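Local coordinates for protein possible prolidase (Bifidobacterium longum NCC2705, PDB 2P9B) that probably hydrolyses carbon-nitrogen bonds other than peptide bonds, as a putative amidohydrolase whose exact substrate is not established, at residues T123-G128 with V423-H428; T130-L135 with L155-L160; Y140-L145 with I159-P164. All coordinates share one frame; numbering follows the deposited sequence.

Interaction 1: T123-G128 with V423-H428; sequences TLLESG and VIAAGH
Leu125, in the last turn of helix 113-126, reaches with CD1 into the angle between two side chains of strand 422-425. Its CG stands anti to the backbone N (chi1 -180°), and the tip then meets CB of Ala425 at 3.8 Å and CG1 of Val423 at 3.9 Å. The carbonyl of Leu125 joins in as well: its O lies 3.4 Å from Val423 CG1 in a plain packing contact, while its hydrogen bond is taken by the backbone N of Gly128, 2.8 Å away. Glu126 turns its side chain off toward Arg432 and offers the strand just its backbone O, 3.8 Å from Val423 CG2. Ser127 also looks away, and its OG bonds back to the carbonyl O of Leu124 at 2.6 Å. The helix then stops at Gly128, which has positive phi (102°) and closes a Schellman motif; its CA rests 3.7 Å from Val423 CG2. Val423 therefore divides its two methyls, CG1 to the leucine and CG2 to the glycine, and both touch the Leu125 carbonyl. An alanine at Val423 would probably open a gap beneath the helix end, leaving Leu125 CD1 with Ala425 as its remaining apolar neighbour on the strand and Gly128 CA without its methyl partner. Beyond the contact, the strand turns back through a type I' turn from Ala425 to His428, and Thr130 packs on both Leu125 and Val423. No hydrogen bond spans the two segments: this buried join of helix end and strand depends on apolar fit, while Ser127 OG and the N of Gly128 are bonded back to carbonyls of the last helical turn.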
loop_
_atom_site.group_PDB
_atom_site.type_symbol
_atom_site.label_atom_id
_atom_site.label_comp_id
_atom_site.label_asym_id
_atom_site.label_seq_id
_atom_site.Cartn_x
_atom_site.Cartn_y
_atom_site.Cartn_z
ATOM N N THR A 123 -7.788 -1.935 11.853
ATOM C CA THR A 123 -6.457 -1.808 12.444
ATOM C C THR A 123 -5.593 -0.925 11.539
ATOM O O THR A 123 -4.902 -0.027 12.013
ATOM C CB THR A 123 -5.794 -3.186 12.606
ATOM O OG1 THR A 123 -6.516 -3.940 13.585
ATOM C CG2 THR A 123 -4.346 -3.044 13.050
ATOM N N LEU A 124 -5.636 -1.188 10.238
ATOM C CA LEU A 124 -4.875 -0.392 9.278
ATOM C C LEU A 124 -5.294 1.068 9.399
ATOM O O LEU A 124 -4.445 1.956 9.503
ATOM C CB LEU A 124 -5.116 -0.893 7.848
ATOM C CG LEU A 124 -4.260 -2.082 7.421
ATOM C CD1 LEU A 124 -4.974 -2.896 6.347
ATOM C CD2 LEU A 124 -2.914 -1.571 6.925
ATOM N N LEU A 125 -6.599 1.321 9.403
ATOM C CA LEU A 125 -7.082 2.695 9.525
ATOM C C LEU A 125 -6.607 3.347 10.823
ATOM O O LEU A 125 -6.107 4.470 10.806
ATOM C CB LEU A 125 -8.612 2.742 9.445
ATOM C CG LEU A 125 -9.235 4.141 9.553
ATOM C CD1 LEU A 125 -8.703 5.023 8.428
ATOM C CD2 LEU A 125 -10.755 4.045 9.473
ATOM N N GLU A 126 -6.745 2.640 11.945
ATOM C CA GLU A 126 -6.323 3.187 13.236
ATOM C C GLU A 126 -4.831 3.500 13.271
ATOM O O GLU A 126 -4.391 4.344 14.055
ATOM C CB GLU A 126 -6.673 2.218 14.374
ATOM C CG GLU A 126 -8.174 1.998 14.540
ATOM C CD GLU A 126 -8.511 0.928 15.560
ATOM O OE1 GLU A 126 -7.704 -0.005 15.740
ATOM O OE2 GLU A 126 -9.597 1.014 16.166
ATOM N N SER A 127 -4.054 2.821 12.426
ATOM C CA SER A 127 -2.617 3.046 12.374
ATOM C C SER A 127 -2.311 4.259 11.494
ATOM O O SER A 127 -1.154 4.655 11.356
ATOM C CB SER A 127 -1.888 1.806 11.834
ATOM O OG SER A 127 -2.016 1.678 10.425
ATOM N N GLY A 128 -3.355 4.835 10.903
ATOM C CA GLY A 128 -3.181 6.009 10.061
ATOM C C GLY A 128 -3.209 5.804 8.552
ATOM O O GLY A 128 -2.911 6.735 7.799
ATOM N N VAL A 423 -6.748 10.011 13.439
ATOM C CA VAL A 423 -6.853 9.652 12.030
ATOM C C VAL A 423 -8.239 10.073 11.553
ATOM O O VAL A 423 -9.227 9.854 12.243
ATOM C CB VAL A 423 -6.713 8.138 11.816
ATOM C CG1 VAL A 423 -6.706 7.820 10.317
ATOM C CG2 VAL A 423 -5.442 7.646 12.469
ATOM N N ILE A 424 -8.302 10.689 10.382
ATOM C CA ILE A 424 -9.574 11.123 9.825
ATOM C C ILE A 424 -9.665 10.491 8.446
ATOM O O ILE A 424 -8.757 10.643 7.628
ATOM C CB ILE A 424 -9.631 12.666 9.717
ATOM C CG1 ILE A 424 -9.422 13.269 11.107
ATOM C CG2 ILE A 424 -10.967 13.106 9.118
ATOM C CD1 ILE A 424 -9.409 14.777 11.149
ATOM N N ALA A 425 -10.751 9.761 8.201
ATOM C CA ALA A 425 -10.947 9.091 6.920
ATOM C C ALA A 425 -12.120 9.718 6.183
ATOM O O ALA A 425 -13.253 9.667 6.652
ATOM C CB ALA A 425 -11.206 7.602 7.143
ATOM N N ALA A 426 -11.842 10.303 5.023
ATOM C CA ALA A 426 -12.886 10.948 4.235
ATOM C C ALA A 426 -13.764 11.847 5.108
ATOM O O ALA A 426 -14.992 11.837 4.996
ATOM C CB ALA A 426 -13.737 9.898 3.537
ATOM N N GLY A 427 -13.127 12.616 5.985
ATOM C CA GLY A 427 -13.870 13.525 6.845
ATOM C C GLY A 427 -14.421 12.908 8.117
ATOM O O GLY A 427 -14.968 13.615 8.961
ATOM N N HIS A 428 -14.271 11.594 8.259
ATOM C CA HIS A 428 -14.766 10.875 9.433
ATOM C C HIS A 428 -13.666 10.646 10.459
ATOM O O HIS A 428 -12.791 9.807 10.251
ATOM C CB HIS A 428 -15.312 9.503 9.026
ATOM C CG HIS A 428 -16.531 9.555 8.160
ATOM N ND1 HIS A 428 -17.784 9.847 8.655
ATOM C CD2 HIS A 428 -16.698 9.307 6.839
ATOM C CE1 HIS A 428 -18.670 9.773 7.679
ATOM N NE2 HIS A 428 -18.038 9.446 6.566
#

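Interaction 2: T130-L135 with L155-L160; sequences TTIRTL and LGPRIL
Thr130 O takes the backbone N-H of Arg158 at 2.8 Å, the first of four main-chain bonds that join the two parallel strands. The donor stands 35° above the carbonyl plane of Thr130. Next, Ile132 uses both its polar groups: its N gives to Arg158 O, and its O receives Leu160 N at 2.9 Å. Leu160 O closes the series by accepting Thr134 N at 2.8 Å.

One side-chain bond joins them. Arg158 NH1 reaches Thr131 OG1 at 2.9 Å, with the oxygen in the guanidinium plane but the bond bent (139° at the hydrogen); the same NH1 has a salt bridge to Asp402. Arg133, by contrast, carries its guanidinium away from Leu160 to Ala76 O, Thr263 and Glu265. Thr134 OG1 is engaged by Asp137 and by the N of Ser162.

On the face opposite to Thr131, Arg158, Arg133 and Leu160, Ile132 and Ile159 lie side by side, CG1 to CG1 at 3.8 Å, and Ile132 CD1 also meets Pro157 CG. Two neighbouring parallel strands linked through helix 141-150 make a beta-alpha-beta unit, the building block of the TIM barrel of the amidohydrolase family.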
loop_
_atom_site.group_PDB
_atom_site.type_symbol
_atom_site.label_atom_id
_atom_site.label_comp_id
_atom_site.label_asym_id
_atom_site.label_seq_id
_atom_site.Cartn_x
_atom_site.Cartn_y
_atom_site.Cartn_z
ATOM N N THR A 130 -5.278 5.471 5.326
ATOM C CA THR A 130 -6.606 5.794 4.825
ATOM C C THR A 130 -6.999 5.179 3.486
ATOM O O THR A 130 -8.159 5.257 3.085
ATOM C CB THR A 130 -6.788 7.319 4.773
ATOM O OG1 THR A 130 -5.665 7.913 4.115
ATOM C CG2 THR A 130 -6.884 7.884 6.182
ATOM N N THR A 131 -6.040 4.573 2.795
ATOM C CA THR A 131 -6.313 3.906 1.534
ATOM C C THR A 131 -5.435 2.666 1.505
ATOM O O THR A 131 -4.265 2.726 1.879
ATOM C CB THR A 131 -5.959 4.778 0.304
ATOM O OG1 THR A 131 -6.720 5.991 0.333
ATOM C CG2 THR A 131 -6.280 4.030 -0.992
ATOM N N ILE A 132 -6.009 1.546 1.082
ATOM C CA ILE A 132 -5.262 0.305 0.992
ATOM C C ILE A 132 -5.669 -0.442 -0.260
ATOM O O ILE A 132 -6.747 -0.206 -0.812
ATOM C CB ILE A 132 -5.529 -0.656 2.203
ATOM C CG1 ILE A 132 -6.997 -1.106 2.223
ATOM C CG2 ILE A 132 -5.154 0.023 3.500
ATOM C CD1 ILE A 132 -7.303 -2.150 3.301
ATOM N N ARG A 133 -4.785 -1.317 -0.722
ATOM C CA ARG A 133 -5.089 -2.177 -1.853
ATOM C C ARG A 133 -4.802 -3.573 -1.343
ATOM O O ARG A 133 -3.723 -3.822 -0.814
ATOM C CB ARG A 133 -4.190 -1.920 -3.064
ATOM C CG ARG A 133 -4.381 -3.003 -4.143
ATOM C CD ARG A 133 -3.553 -2.761 -5.394
ATOM N NE ARG A 133 -2.123 -2.713 -5.099
ATOM C CZ ARG A 133 -1.167 -2.792 -6.019
ATOM N NH1 ARG A 133 -1.484 -2.934 -7.298
ATOM N NH2 ARG A 133 0.110 -2.712 -5.660
ATOM N N THR A 134 -5.768 -4.477 -1.454
ATOM C CA THR A 134 -5.501 -5.847 -1.038
ATOM C C THR A 134 -4.983 -6.548 -2.291
ATOM O O THR A 134 -5.355 -6.187 -3.410
ATOM C CB THR A 134 -6.771 -6.576 -0.523
ATOM O OG1 THR A 134 -7.762 -6.646 -1.560
ATOM C CG2 THR A 134 -7.333 -5.854 0.689
ATOM N N LEU A 135 -4.099 -7.522 -2.109
ATOM C CA LEU A 135 -3.560 -8.267 -3.233
ATOM C C LEU A 135 -3.630 -9.757 -2.945
ATOM O O LEU A 135 -2.609 -10.435 -2.854
ATOM C CB LEU A 135 -2.112 -7.851 -3.516
ATOM C CG LEU A 135 -1.984 -6.429 -4.075
ATOM C CD1 LEU A 135 -0.512 -6.042 -4.213
ATOM C CD2 LEU A 135 -2.708 -6.367 -5.419
ATOM N N LEU A 155 -17.347 2.371 9.027
ATOM C CA LEU A 155 -16.193 3.262 9.069
ATOM C C LEU A 155 -14.990 2.433 8.657
ATOM O O LEU A 155 -14.756 1.357 9.203
ATOM C CB LEU A 155 -15.971 3.802 10.487
ATOM C CG LEU A 155 -14.652 4.551 10.743
ATOM C CD1 LEU A 155 -14.627 5.845 9.952
ATOM C CD2 LEU A 155 -14.504 4.845 12.232
ATOM N N GLY A 156 -14.230 2.922 7.686
ATOM C CA GLY A 156 -13.072 2.175 7.253
ATOM C C GLY A 156 -12.278 2.909 6.199
ATOM O O GLY A 156 -12.683 3.976 5.737
ATOM N N PRO A 157 -11.132 2.352 5.795
ATOM C CA PRO A 157 -10.283 2.974 4.779
ATOM C C PRO A 157 -10.855 2.784 3.380
ATOM O O PRO A 157 -11.751 1.963 3.165
ATOM C CB PRO A 157 -8.963 2.238 4.950
ATOM C CG PRO A 157 -9.429 0.833 5.278
ATOM C CD PRO A 157 -10.530 1.099 6.292
ATOM N N ARG A 158 -10.336 3.560 2.437
ATOM C CA ARG A 158 -10.737 3.446 1.041
ATOM C C ARG A 158 -10.043 2.159 0.605
ATOM O O ARG A 158 -8.837 2.012 0.809
ATOM C CB ARG A 158 -10.203 4.645 0.255
ATOM C CG ARG A 158 -10.451 4.582 -1.238
ATOM C CD ARG A 158 -9.939 5.840 -1.932
ATOM N NE ARG A 158 -10.647 7.047 -1.495
ATOM C CZ ARG A 158 -10.222 7.865 -0.536
ATOM N NH1 ARG A 158 -9.082 7.623 0.100
ATOM N NH2 ARG A 158 -10.937 8.937 -0.220
ATOM N N ILE A 159 -10.793 1.231 0.017
ATOM C CA ILE A 159 -10.226 -0.053 -0.374
ATOM C C ILE A 159 -10.267 -0.437 -1.848
ATOM O O ILE A 159 -11.299 -0.304 -2.511
ATOM C CB ILE A 159 -10.928 -1.221 0.394
ATOM C CG1 ILE A 159 -10.770 -1.040 1.903
ATOM C CG2 ILE A 159 -10.350 -2.568 -0.045
ATOM C CD1 ILE A 159 -11.544 -2.083 2.719
ATOM N N LEU A 160 -9.122 -0.884 -2.361
ATOM C CA LEU A 160 -9.057 -1.411 -3.718
ATOM C C LEU A 160 -8.963 -2.904 -3.426
ATOM O O LEU A 160 -7.941 -3.380 -2.932
ATOM C CB LEU A 160 -7.812 -0.943 -4.464
ATOM C CG LEU A 160 -7.934 0.391 -5.200
ATOM C CD1 LEU A 160 -7.952 1.543 -4.207
ATOM C CD2 LEU A 160 -6.765 0.523 -6.161
#

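Interaction 3: Y140-L145 with I159-P164; sequences YEVVTL and ILASGP
Val142 is the main bump on the helix side: its CG1 drops between Ala161 CB, at 3.6 Å, and Ile159 CG2, at 3.7 Å. With CG1 anti to the backbone N (chi1 -175°), this methyl leads into the hollow between those two residues. The small Ala161 lets the helix come close, and its CB is also met by Val143 CG2 at 4.1 Å, so that one methyl fits against two successive valines. One turn along from Val142, Leu145 CD2 touches Ile159 CD1 at 4.0 Å; the leucine and isoleucine side chains cross at about a right angle.

At the other end, Tyr140 holds the N-cap position and brings its ring against Pro164, the two side chains crossing at about a right angle, CE1 to CD at 3.6 Å. Gly163 CA is 4.1 Å from the same Tyr140 CE1, and a side chain on this glycine would run into the ring. Tyr140 OH is hydrogen-bonded to Asn194 of helix 184-196.

The start of helix 141-150 thus packs over the end of strand 158-160 and the loop that follows. Val142 also touches Thr134 of the adjacent strand 129-134, while Leu145 meets Lys118 and Ala121 of helix 113-126 and Ile149 bears on Ile159.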
loop_
_atom_site.group_PDB
_atom_site.type_symbol
_atom_site.label_atom_id
_atom_site.label_comp_id
_atom_site.label_asym_id
_atom_site.label_seq_id
_atom_site.Cartn_x
_atom_site.Cartn_y
_atom_site.Cartn_z
ATOM N N TYR A 140 -14.785 -12.974 -2.008
ATOM C CA TYR A 140 -15.195 -11.617 -2.332
ATOM C C TYR A 140 -15.668 -10.834 -1.110
ATOM O O TYR A 140 -16.432 -9.868 -1.221
ATOM C CB TYR A 140 -16.256 -11.666 -3.433
ATOM C CG TYR A 140 -15.681 -12.253 -4.701
ATOM C CD1 TYR A 140 -14.631 -11.618 -5.364
ATOM C CD2 TYR A 140 -16.118 -13.487 -5.189
ATOM C CE1 TYR A 140 -14.019 -12.194 -6.477
ATOM C CE2 TYR A 140 -15.509 -14.074 -6.308
ATOM C CZ TYR A 140 -14.461 -13.421 -6.944
ATOM O OH TYR A 140 -13.844 -13.995 -8.035
ATOM N N GLU A 141 -15.161 -11.236 0.057
ATOM C CA GLU A 141 -15.503 -10.593 1.321
ATOM C C GLU A 141 -14.969 -9.167 1.429
ATOM O O GLU A 141 -15.545 -8.339 2.140
ATOM C CB GLU A 141 -14.987 -11.428 2.506
ATOM C CG GLU A 141 -13.462 -11.512 2.668
ATOM C CD GLU A 141 -12.779 -12.391 1.629
ATOM O OE1 GLU A 141 -13.471 -13.182 0.955
ATOM O OE2 GLU A 141 -11.542 -12.302 1.496
ATOM N N VAL A 142 -13.862 -8.876 0.749
ATOM C CA VAL A 142 -13.315 -7.523 0.803
ATOM C C VAL A 142 -14.134 -6.630 -0.123
ATOM O O VAL A 142 -14.330 -5.449 0.155
ATOM C CB VAL A 142 -11.821 -7.481 0.402
ATOM C CG1 VAL A 142 -11.267 -6.071 0.595
ATOM C CG2 VAL A 142 -11.033 -8.454 1.271
ATOM N N VAL A 143 -14.624 -7.193 -1.222
ATOM C CA VAL A 143 -15.453 -6.414 -2.130
ATOM C C VAL A 143 -16.676 -5.970 -1.328
ATOM O O VAL A 143 -17.095 -4.821 -1.385
ATOM C CB VAL A 143 -15.918 -7.255 -3.339
ATOM C CG1 VAL A 143 -16.993 -6.504 -4.121
ATOM C CG2 VAL A 143 -14.734 -7.545 -4.247
ATOM N N THR A 144 -17.234 -6.901 -0.566
ATOM C CA THR A 144 -18.395 -6.609 0.254
ATOM C C THR A 144 -18.102 -5.491 1.248
ATOM O O THR A 144 -18.878 -4.541 1.365
ATOM C CB THR A 144 -18.842 -7.868 1.005
ATOM O OG1 THR A 144 -19.222 -8.864 0.050
ATOM C CG2 THR A 144 -20.018 -7.566 1.916
ATOM N N LEU A 145 -16.981 -5.608 1.954
ATOM C CA LEU A 145 -16.576 -4.609 2.941
ATOM C C LEU A 145 -16.365 -3.245 2.282
ATOM O O LEU A 145 -16.829 -2.219 2.781
ATOM C CB LEU A 145 -15.287 -5.054 3.642
ATOM C CG LEU A 145 -14.687 -4.073 4.658
ATOM C CD1 LEU A 145 -15.667 -3.848 5.794
ATOM C CD2 LEU A 145 -13.367 -4.631 5.191
ATOM N N ILE A 159 -10.793 1.231 0.017
ATOM C CA ILE A 159 -10.226 -0.053 -0.374
ATOM C C ILE A 159 -10.267 -0.437 -1.848
ATOM O O ILE A 159 -11.299 -0.304 -2.511
ATOM C CB ILE A 159 -10.928 -1.221 0.394
ATOM C CG1 ILE A 159 -10.770 -1.040 1.903
ATOM C CG2 ILE A 159 -10.350 -2.568 -0.045
ATOM C CD1 ILE A 159 -11.544 -2.083 2.719
ATOM N N LEU A 160 -9.122 -0.884 -2.361
ATOM C CA LEU A 160 -9.057 -1.411 -3.718
ATOM C C LEU A 160 -8.963 -2.904 -3.426
ATOM O O LEU A 160 -7.941 -3.380 -2.932
ATOM C CB LEU A 160 -7.812 -0.943 -4.464
ATOM C CG LEU A 160 -7.934 0.391 -5.200
ATOM C CD1 LEU A 160 -7.952 1.543 -4.207
ATOM C CD2 LEU A 160 -6.765 0.523 -6.161
ATOM N N ALA A 161 -10.043 -3.629 -3.703
ATOM C CA ALA A 161 -10.107 -5.066 -3.443
ATOM C C ALA A 161 -9.757 -5.883 -4.678
ATOM O O ALA A 161 -10.297 -5.658 -5.753
ATOM C CB ALA A 161 -11.510 -5.440 -2.954
ATOM N N SER A 162 -8.861 -6.848 -4.499
ATOM C CA SER A 162 -8.404 -7.689 -5.594
ATOM C C SER A 162 -9.168 -8.992 -5.770
ATOM O O SER A 162 -9.082 -9.618 -6.826
ATOM C CB SER A 162 -6.943 -8.058 -5.365
ATOM O OG SER A 162 -6.851 -8.943 -4.256
ATOM N N GLY A 163 -9.909 -9.408 -4.750
ATOM C CA GLY A 163 -10.572 -10.696 -4.853
ATOM C C GLY A 163 -9.440 -11.708 -4.743
ATOM O O GLY A 163 -8.325 -11.333 -4.369
ATOM N N PRO A 164 -9.670 -12.993 -5.046
ATOM C CA PRO A 164 -8.556 -13.944 -4.931
ATOM C C PRO A 164 -7.458 -13.699 -5.961
ATOM O O PRO A 164 -7.732 -13.278 -7.083
ATOM C CB PRO A 164 -9.234 -15.306 -5.106
ATOM C CG PRO A 164 -10.496 -14.988 -5.856
ATOM C CD PRO A 164 -10.947 -13.688 -5.270
#

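Interaction 2 sits between the other two. Its centre is 10 Å from that of interaction 1 and 9 Å from that of interaction 3, whereas interactions 1 and 3 stay about 8 Å apart at their nearest atoms. Leu124 CD1 meets Ile132 CD1 at 3.9 Å, joining the helix of interaction 1 to the strand of interaction 2. Interactions 2 and 3 share Ile159 and Leu160, and Thr134 OG1 lies 3.1 Å from Ser162 N, probably as a hydrogen bond. All three reach one sheet. Toward a possible, unconfirmed metal site formed by His77, His79 and Asp345, interaction 2 sends Arg133, whose side chain lies near that group without touching it.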